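Local atomic coordinates of aldehyde dehydrogenase (Trypanosoma brucei, PDB entry 5MYP), a protein that probably oxidises aldehydes to the corresponding carboxylic acids with NAD+ as the electron acceptor, as members of the aldehyde dehydrogenase family do. Residues A[160-163]-A[164-168]; A[169-172]-A[173-177]; A[380-383]-A[384-388]. One frame throughout, in Å; residues are numbered along the deposited sequence.

Contact 1 of 3, residues A[160-163]-A[164-168]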
loop_
_atom_site.group_PDB
_atom_site.type_symbol
_atom_site.label_atom_id
_atom_site.label_comp_id
_atom_site.label_asym_id
_atom_site.label_seq_id
_atom_site.Cartn_x
_atom_site.Cartn_y
_atom_site.Cartn_z
ATOM N N ALA A 160 -0.293 9.041 27.962
ATOM C CA ALA A 160 -0.788 10.107 27.082
ATOM C C ALA A 160 -0.557 11.495 27.679
ATOM O O ALA A 160 -0.151 12.410 26.968
ATOM C CB ALA A 160 -2.267 9.909 26.786
ATOM N N GLU A 161 -0.814 11.643 28.978
ATOM C CA GLU A 161 -0.580 12.911 29.679
ATOM C C GLU A 161 0.902 13.294 29.647
ATOM O O GLU A 161 1.250 14.415 29.273
ATOM C CB GLU A 161 -1.056 12.823 31.132
ATOM C CG GLU A 161 -0.990 14.146 31.896
ATOM C CD GLU A 161 -1.290 13.998 33.378
ATOM O OE1 GLU A 161 -0.861 12.998 33.989
ATOM O OE2 GLU A 161 -1.938 14.898 33.943
ATOM N N LEU A 162 1.762 12.358 30.040
ATOM C CA LEU A 162 3.208 12.606 30.085
ATOM C C LEU A 162 3.784 12.943 28.705
ATOM O O LEU A 162 4.554 13.892 28.568
ATOM C CB LEU A 162 3.950 11.403 30.681
ATOM C CG LEU A 162 5.461 11.560 30.900
ATOM C CD1 LEU A 162 5.777 12.749 31.798
ATOM C CD2 LEU A 162 6.050 10.285 31.480
ATOM N N LEU A 163 3.417 12.159 27.696
ATOM C CA LEU A 163 3.878 12.404 26.324
ATOM C C LEU A 163 3.394 13.753 25.801
ATOM O O LEU A 163 4.144 14.469 25.144
ATOM C CB LEU A 163 3.406 11.288 25.385
ATOM C CG LEU A 163 3.863 11.364 23.921
ATOM C CD1 LEU A 163 5.386 11.315 23.805
ATOM C CD2 LEU A 163 3.219 10.249 23.125
ATOM N N THR A 164 2.138 14.087 26.083
ATOM C CA THR A 164 1.561 15.373 25.680
ATOM C C THR A 164 2.290 16.544 26.354
ATOM O O THR A 164 2.558 17.549 25.709
ATOM C CB THR A 164 0.045 15.416 25.966
ATOM O OG1 THR A 164 -0.603 14.384 25.202
ATOM C CG2 THR A 164 -0.561 16.765 25.599
ATOM N N LYS A 165 2.630 16.394 27.631
ATOM C CA LYS A 165 3.419 17.399 28.355
ATOM C C LYS A 165 4.838 17.546 27.775
ATOM O O LYS A 165 5.302 18.664 27.539
ATOM C CB LYS A 165 3.495 17.047 29.849
ATOM C CG LYS A 165 4.257 18.067 30.696
ATOM C CD LYS A 165 4.436 17.631 32.142
ATOM C CE LYS A 165 5.618 18.356 32.778
ATOM N NZ LYS A 165 5.652 18.251 34.265
ATOM N N LEU A 166 5.511 16.420 27.540
ATOM C CA LEU A 166 6.936 16.429 27.174
ATOM C C LEU A 166 7.217 16.743 25.709
ATOM O O LEU A 166 8.179 17.441 25.417
ATOM C CB LEU A 166 7.600 15.096 27.532
ATOM C CG LEU A 166 7.770 14.784 29.018
ATOM C CD1 LEU A 166 8.272 13.362 29.180
ATOM C CD2 LEU A 166 8.723 15.760 29.690
ATOM N N LEU A 167 6.391 16.230 24.798
ATOM C CA LEU A 167 6.700 16.279 23.360
ATOM C C LEU A 167 6.978 17.695 22.806
ATOM O O LEU A 167 7.976 17.875 22.099
ATOM C CB LEU A 167 5.617 15.558 22.534
ATOM C CG LEU A 167 5.875 15.322 21.042
ATOM C CD1 LEU A 167 7.102 14.451 20.838
ATOM C CD2 LEU A 167 4.640 14.698 20.406
ATOM N N PRO A 168 6.135 18.700 23.154
ATOM C CA PRO A 168 6.400 20.082 22.708
ATOM C C PRO A 168 7.761 20.659 23.122
ATOM O O PRO A 168 8.285 21.530 22.436
ATOM C CB PRO A 168 5.266 20.892 23.348
ATOM C CG PRO A 168 4.190 19.904 23.587
ATOM C CD PRO A 168 4.895 18.627 23.944
#
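T164 turns its hydroxyl back onto the carbonyl of A160, one helical turn earlier, and L162 meets L166 on another flank of the same helix. From CB outwards, the threonine stays close to the preceding turn: CB lies 3.2 Å from A160 O, and OG1 reaches that oxygen at 2.7 Å, donating its proton. The torsion explains the reach, because OG1 stands beside the backbone N and anti to the carbonyl carbon (chi1 -61°), while the methyl CG2 takes the place anti to N. A160 O thus accepts twice from one residue, from T164 OG1 and from T164 N at 3.0 Å, and the two donors come from opposite faces of its carbonyl plane. OG1 has a further partner in the amide ND2 of N180.

The side chains of L162 and L166 meet through methyl groups. CD1 of L162 touches CD1 of L166 at 3.7 Å, with L162 CG almost as near to that same methyl, and the two side chains cross obliquely. L166 CB and CG also lie against the oxygen of L162, which accepts the backbone N of L166. L163 and L167 meet more loosely, CD1 of the first lying 4.4 Å from CB of the second.

This is the helix 157-170 of a beta-alpha-beta unit between strands 147-151 and 176-178. L162 and L166 pack on F57 of helix 54-65, L163, L166 and L167 on L49 of helix 36-52, and T164 and L167 reach I178 of strand 176-178.

Contact 2 of 3, residues A[169-172]-A[173-177]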
loop_
_atom_site.group_PDB
_atom_site.type_symbol
_atom_site.label_atom_id
_atom_site.label_comp_id
_atom_site.label_asym_id
_atom_site.label_seq_id
_atom_site.Cartn_x
_atom_site.Cartn_y
_atom_site.Cartn_z
ATOM N N LYS A 169 8.322 20.179 24.227
ATOM C CA LYS A 169 9.655 20.606 24.668
ATOM C C LYS A 169 10.795 20.067 23.794
ATOM O O LYS A 169 11.893 20.616 23.821
ATOM C CB LYS A 169 9.842 20.274 26.156
ATOM C CG LYS A 169 8.835 21.053 27.006
ATOM C CD LYS A 169 9.115 21.010 28.498
ATOM C CE LYS A 169 8.822 19.650 29.095
ATOM N NZ LYS A 169 8.880 19.715 30.587
ATOM N N TYR A 170 10.527 19.016 23.013
ATOM C CA TYR A 170 11.517 18.427 22.105
ATOM C C TYR A 170 11.242 18.640 20.609
ATOM O O TYR A 170 12.190 18.784 19.832
ATOM C CB TYR A 170 11.684 16.937 22.416
ATOM C CG TYR A 170 12.174 16.705 23.825
ATOM C CD1 TYR A 170 11.277 16.623 24.881
ATOM C CD2 TYR A 170 13.536 16.590 24.111
ATOM C CE1 TYR A 170 11.709 16.420 26.183
ATOM C CE2 TYR A 170 13.981 16.383 25.411
ATOM C CZ TYR A 170 13.063 16.300 26.445
ATOM O OH TYR A 170 13.485 16.084 27.739
ATOM N N VAL A 171 9.971 18.651 20.205
ATOM C CA VAL A 171 9.599 18.870 18.806
ATOM C C VAL A 171 8.450 19.861 18.715
ATOM O O VAL A 171 7.497 19.782 19.492
ATOM C CB VAL A 171 9.176 17.552 18.113
ATOM C CG1 VAL A 171 8.942 17.780 16.619
ATOM C CG2 VAL A 171 10.216 16.466 18.350
ATOM N N SER A 172 8.546 20.776 17.753
ATOM C CA SER A 172 7.529 21.801 17.529
ATOM C C SER A 172 6.134 21.213 17.309
ATOM O O SER A 172 6.003 20.156 16.699
ATOM C CB SER A 172 7.912 22.632 16.300
ATOM O OG SER A 172 6.836 23.446 15.865
ATOM N N SER A 173 5.106 21.909 17.793
ATOM C CA SER A 173 3.711 21.528 17.537
ATOM C C SER A 173 3.318 21.690 16.058
ATOM O O SER A 173 2.368 21.051 15.591
ATOM C CB SER A 173 2.760 22.323 18.438
ATOM O OG SER A 173 2.835 21.859 19.773
ATOM N N ASP A 174 4.040 22.554 15.337
ATOM C CA ASP A 174 3.904 22.665 13.874
ATOM C C ASP A 174 4.379 21.407 13.135
ATOM O O ASP A 174 3.857 21.075 12.089
ATOM C CB ASP A 174 4.646 23.891 13.339
ATOM C CG ASP A 174 3.884 25.197 13.600
ATOM O OD1 ASP A 174 3.122 25.346 14.589
ATOM O OD2 ASP A 174 4.052 26.105 12.774
ATOM N N VAL A 175 5.386 20.728 13.663
ATOM C CA VAL A 175 5.923 19.506 13.049
ATOM C C VAL A 175 5.208 18.250 13.566
ATOM O O VAL A 175 4.940 17.338 12.789
ATOM C CB VAL A 175 7.463 19.432 13.224
ATOM C CG1 VAL A 175 8.016 18.111 12.714
ATOM C CG2 VAL A 175 8.113 20.602 12.487
ATOM N N VAL A 176 4.910 18.199 14.864
ATOM C CA VAL A 176 4.115 17.104 15.457
ATOM C C VAL A 176 2.956 17.656 16.298
ATOM O O VAL A 176 3.154 18.086 17.437
ATOM C CB VAL A 176 4.971 16.145 16.318
ATOM C CG1 VAL A 176 4.115 15.005 16.869
ATOM C CG2 VAL A 176 6.133 15.594 15.508
ATOM N N GLY A 177 1.754 17.639 15.726
ATOM C CA GLY A 177 0.545 18.017 16.450
ATOM C C GLY A 177 0.028 16.859 17.280
ATOM O O GLY A 177 0.313 15.695 16.982
HETATM O O HOH W 1 4.738 18.733 19.638
#
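S172 draws three backbone N-H groups towards itself where the chain leaves its helix for a strand. Its carbonyl oxygen takes V176 N at 2.9 Å, an almost straight bond (N-H...O 173°) lying in the carbonyl plane. The same oxygen receives a second, weak bond from V175 N at 3.2 Å, and the two close a single alpha-type turn. The serine hydroxyl, swung anti to the backbone N (chi1 167°), comes round so that OG accepts from D174 N at 3.0 Å; this bond is bent (N-H...O 138°) and forms an ST turn. The carbonyls of V171 and V176 are joined by one water, which donates to V171 O at 3.0 Å and to V176 O at 2.8 Å.

On the apolar side, CG1 of V171 touches CG2 of V176 at 3.7 Å, the two side chains running obliquely. V171 CG1 is 4.0 Å from V175 CG1, where the two side chains cross at about a right angle. Y170 OH is satisfied by E52 and N53, while V175 and V176 lean on L142 of helix 132-143. Backbone hydrogen bonds join V175 and G177 to A148, and G177 to I150, of strand 147-151, making 169-177 the helix-to-strand connection of a beta-alpha-beta crossover with parallel strands.

Contact 3 of 3, residues A[380-383]-A[384-388]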
loop_
_atom_site.group_PDB
_atom_site.type_symbol
_atom_site.label_atom_id
_atom_site.label_comp_id
_atom_site.label_asym_id
_atom_site.label_seq_id
_atom_site.Cartn_x
_atom_site.Cartn_y
_atom_site.Cartn_z
ATOM N N LYS A 380 -2.341 -31.984 7.643
ATOM C CA LYS A 380 -3.718 -31.620 7.275
ATOM C C LYS A 380 -4.528 -31.087 8.470
ATOM O O LYS A 380 -5.307 -30.144 8.318
ATOM C CB LYS A 380 -4.434 -32.823 6.636
ATOM C CG LYS A 380 -5.639 -32.473 5.781
ATOM C CD LYS A 380 -6.125 -33.688 4.998
ATOM C CE LYS A 380 -7.188 -33.314 3.973
ATOM N NZ LYS A 380 -8.439 -32.805 4.606
ATOM N N ASP A 381 -4.328 -31.692 9.646
ATOM C CA ASP A 381 -4.971 -31.241 10.890
ATOM C C ASP A 381 -4.538 -29.825 11.272
ATOM O O ASP A 381 -5.367 -29.017 11.696
ATOM C CB ASP A 381 -4.649 -32.177 12.069
ATOM C CG ASP A 381 -5.202 -33.587 11.895
ATOM O OD1 ASP A 381 -6.196 -33.784 11.161
ATOM O OD2 ASP A 381 -4.630 -34.503 12.520
ATOM N N ILE A 382 -3.244 -29.535 11.120
ATOM C CA ILE A 382 -2.697 -28.211 11.450
ATOM C C ILE A 382 -3.276 -27.165 10.507
ATOM O O ILE A 382 -3.731 -26.109 10.948
ATOM C CB ILE A 382 -1.153 -28.152 11.348
ATOM C CG1 ILE A 382 -0.489 -29.159 12.296
ATOM C CG2 ILE A 382 -0.643 -26.741 11.659
ATOM C CD1 ILE A 382 0.968 -29.419 11.977
ATOM N N LEU A 383 -3.254 -27.477 9.211
ATOM C CA LEU A 383 -3.736 -26.555 8.183
ATOM C C LEU A 383 -5.236 -26.267 8.300
ATOM O O LEU A 383 -5.656 -25.143 8.052
ATOM C CB LEU A 383 -3.378 -27.060 6.776
ATOM C CG LEU A 383 -1.882 -27.241 6.469
ATOM C CD1 LEU A 383 -1.671 -27.710 5.036
ATOM C CD2 LEU A 383 -1.080 -25.974 6.733
ATOM N N LYS A 384 -6.026 -27.271 8.681
ATOM C CA LYS A 384 -7.464 -27.093 8.908
ATOM C C LYS A 384 -7.759 -26.106 10.039
ATOM O O LYS A 384 -8.689 -25.305 9.937
ATOM C CB LYS A 384 -8.129 -28.437 9.213
ATOM C CG LYS A 384 -9.616 -28.352 9.517
ATOM C CD LYS A 384 -10.323 -29.649 9.146
ATOM C CE LYS A 384 -11.567 -29.872 9.991
ATOM N NZ LYS A 384 -12.439 -28.667 10.040
ATOM N N ILE A 385 -6.966 -26.171 11.107
ATOM C CA ILE A 385 -7.100 -25.249 12.243
ATOM C C ILE A 385 -6.688 -23.830 11.833
ATOM O O ILE A 385 -7.448 -22.884 12.037
ATOM C CB ILE A 385 -6.268 -25.730 13.460
ATOM C CG1 ILE A 385 -6.849 -27.040 14.018
ATOM C CG2 ILE A 385 -6.214 -24.669 14.564
ATOM C CD1 ILE A 385 -5.859 -27.860 14.819
ATOM N N ILE A 386 -5.503 -23.701 11.241
ATOM C CA ILE A 386 -4.919 -22.385 10.939
ATOM C C ILE A 386 -5.582 -21.704 9.727
ATOM O O ILE A 386 -5.933 -20.522 9.800
ATOM C CB ILE A 386 -3.381 -22.476 10.756
ATOM C CG1 ILE A 386 -2.730 -22.954 12.065
ATOM C CG2 ILE A 386 -2.795 -21.129 10.323
ATOM C CD1 ILE A 386 -1.250 -23.269 11.962
ATOM N N ASN A 387 -5.754 -22.441 8.629
ATOM C CA ASN A 387 -6.279 -21.859 7.378
ATOM C C ASN A 387 -7.794 -21.611 7.373
ATOM O O ASN A 387 -8.285 -20.910 6.493
ATOM C CB ASN A 387 -5.874 -22.698 6.156
ATOM C CG ASN A 387 -4.365 -22.793 5.984
ATOM O OD1 ASN A 387 -3.604 -22.072 6.628
ATOM N ND2 ASN A 387 -3.929 -23.680 5.107
ATOM N N SER A 388 -8.525 -22.164 8.342
ATOM C CA SER A 388 -9.946 -21.827 8.523
ATOM C C SER A 388 -10.162 -20.525 9.304
ATOM O O SER A 388 -11.294 -20.064 9.424
ATOM C CB SER A 388 -10.687 -22.966 9.223
ATOM O OG SER A 388 -10.223 -23.139 10.555
#
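I382 and I386, one turn apart on the amphipathic helix 379-387, lie side by side and point the same way, towards the beta-sheet that contains strands 229-232, 264-268 and 370-376. CG2 of I382 meets CD1 of I386 at 3.5 Å. I386 keeps CG1 beside the backbone N (chi1 -62°) and is extended beyond it (chi2 172°), which carries CD1 to that methyl; I382 offers CG2, the branch anti to its own N. The same CG1 of I386 also lies against the oxygen of I382.

I385 lays CG1 and CD1 against D381 O, each at 3.4 Å. On the sheet, I382 packs on V231 and Y376, I386 on V231 and P229, and I385 on L374, Y264 and V266.

L383 and N387 form a second pair lying side by side and pointing the same way, on another flank. N387 runs alongside L383; its CB is 3.1 Å from L383 O, the acceptor of its backbone N, and ND2 passes CB of L383 at 3.8 Å. Two polar ends have partners beyond 380-388: N387 ND2 donates to R411 O, and D381 OD2 accepts from the backbone N of E377. T412 touches L383, I386 and N387.

Along the backbone, I386 N to I382 O (3.0 Å) and N387 N to L383 O are sound bonds, whereas I385 N to D381 O is weak. S388 OG donates to K384 O at 2.7 Å, in the carbonyl plane.

Contacts 1 and 2 are consecutive pieces of one beta-alpha-beta unit, sharing helix 157-170, with centres 11 Å apart. They touch through packing, L167 CD2 against V176 CG1 at 3.6 Å, so the end of the helix is held against the strand it leads to. Contact 3 lies on a helix packed against the other large sheet, on the opposite side of the chain's centre: its centre lies about 45 Å from that of contact 1 and 48 Å from that of contact 2, with nearest atoms about 34 Å and 37 Å apart. All three lie away from the predicted active-site residues E223 and C259, and constitute structural packing of the fold.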